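Local coordinates for protein maleylacetate reductase (Agrobacterium tumefaciens, PDB 3HL0) that reduces maleylacetate to 3-oxoadipate with NADH, probably in gamma-resorcylate catabolism, as a member of the iron-containing alcohol dehydrogenase family, at residues V261-P264 and H265-A268. Residues are numbered along the deposited sequence; the frame is centred on the assembly and turned at random.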
loop_
_atom_site.group_PDB
_atom_site.type_symbol
_atom_site.label_atom_id
_atom_site.label_comp_id
_atom_site.label_asym_id
_atom_site.label_seq_id
_atom_site.Cartn_x
_atom_site.Cartn_y
_atom_site.Cartn_z
ATOM N N VAL A 261 2.696 4.278 -14.988
ATOM C CA VAL A 261 1.794 4.057 -16.121
ATOM C C VAL A 261 1.716 5.245 -17.092
ATOM O O VAL A 261 1.753 5.060 -18.326
ATOM C CB VAL A 261 0.399 3.665 -15.632
ATOM C CG1 VAL A 261 -0.586 3.583 -16.825
ATOM C CG2 VAL A 261 0.476 2.297 -14.972
ATOM N N LEU A 262 1.603 6.443 -16.518
ATOM C CA LEU A 262 1.363 7.641 -17.356
ATOM C C LEU A 262 2.633 8.129 -18.047
ATOM O O LEU A 262 2.513 8.731 -19.109
ATOM C CB LEU A 262 0.745 8.784 -16.524
ATOM C CG LEU A 262 -0.753 8.555 -16.193
ATOM C CD1 LEU A 262 -1.206 9.690 -15.282
ATOM C CD2 LEU A 262 -1.570 8.509 -17.431
ATOM N N LEU A 263 3.795 7.950 -17.409
ATOM C CA LEU A 263 5.028 8.681 -17.864
ATOM C C LEU A 263 5.324 8.536 -19.389
ATOM O O LEU A 263 5.603 9.535 -20.053
ATOM C CB LEU A 263 6.240 8.323 -17.006
ATOM C CG LEU A 263 7.461 9.214 -17.321
ATOM C CD1 LEU A 263 7.233 10.705 -17.074
ATOM C CD2 LEU A 263 8.621 8.635 -16.528
ATOM N N PRO A 264 5.198 7.335 -19.975
ATOM C CA PRO A 264 5.529 7.257 -21.418
ATOM C C PRO A 264 4.570 8.106 -22.281
ATOM O O PRO A 264 4.985 8.621 -23.303
ATOM C CB PRO A 264 5.356 5.767 -21.746
ATOM C CG PRO A 264 5.621 5.065 -20.413
ATOM C CD PRO A 264 4.998 5.996 -19.372
ATOM N N HIS A 265 3.319 8.218 -21.850
ATOM C CA HIS A 265 2.266 8.916 -22.597
ATOM C C HIS A 265 2.334 10.396 -22.417
ATOM O O HIS A 265 2.095 11.114 -23.376
ATOM C CB HIS A 265 0.920 8.375 -22.122
ATOM C CG HIS A 265 0.832 6.899 -22.299
ATOM N ND1 HIS A 265 0.659 6.316 -23.536
ATOM C CD2 HIS A 265 0.986 5.890 -21.410
ATOM C CE1 HIS A 265 0.693 5.002 -23.389
ATOM N NE2 HIS A 265 0.885 4.716 -22.114
ATOM N N THR A 266 2.642 10.853 -21.198
ATOM C CA THR A 266 2.720 12.293 -20.951
ATOM C C THR A 266 3.984 12.822 -21.629
ATOM O O THR A 266 3.947 13.916 -22.239
ATOM C CB THR A 266 2.709 12.617 -19.441
ATOM O OG1 THR A 266 3.767 11.881 -18.807
ATOM C CG2 THR A 266 1.341 12.213 -18.849
ATOM N N ILE A 267 5.071 12.063 -21.555
ATOM C CA ILE A 267 6.290 12.500 -22.274
ATOM C C ILE A 267 6.075 12.469 -23.777
ATOM O O ILE A 267 6.422 13.452 -24.442
ATOM C CB ILE A 267 7.491 11.662 -21.839
ATOM C CG1 ILE A 267 7.782 11.931 -20.363
ATOM C CG2 ILE A 267 8.721 11.993 -22.693
ATOM C CD1 ILE A 267 8.037 13.404 -19.992
ATOM N N ALA A 268 5.443 11.414 -24.320
ATOM C CA ALA A 268 5.113 11.416 -25.754
ATOM C C ALA A 268 4.263 12.608 -26.176
ATOM O O ALA A 268 4.463 13.135 -27.309
ATOM C CB ALA A 268 4.411 10.095 -26.171
HETATM O O HOH W 1 2.001 2.935 -20.036
#
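A proline kink in helix 255-271, buried here except at A268, lies where V261 meets H265. P264 brings no N-H to the turn before it, and H265 N, 5.0 Å from V261 O and too far for the usual helical bond, makes a weak, bent one to L262 O. V261 O is met by a water at 2.7 Å, which donates to it and hydrogen-bonds H265 NE2 (3.0 Å). With CG anti to its carbonyl carbon (chi1 -57°), the imidazole swings back along the helix, and CD2 at its edge lies 3.3 Å from V261 O in the ring plane; P264 CB lies over one face. Beyond the kink the alpha-helical pattern resumes: T266 N reaches L262 O at 3.0 Å, I267 N takes L263 O and A268 N P264 O. This helix belongs to the all-helical C-terminal part of the iron-containing alcohol dehydrogenase fold; helix 336-348 packs on H265, helix 289-300 on L263 and I267. Those two lie side by side, L263 CD1 3.6 Å from I267 CG1. T266 OG1, set between its N and carbonyl carbon (chi1 55°), comes close enough to L262 O or L263 O for a weak bond; its stronger partner is H240 ND1 on helix 239-251.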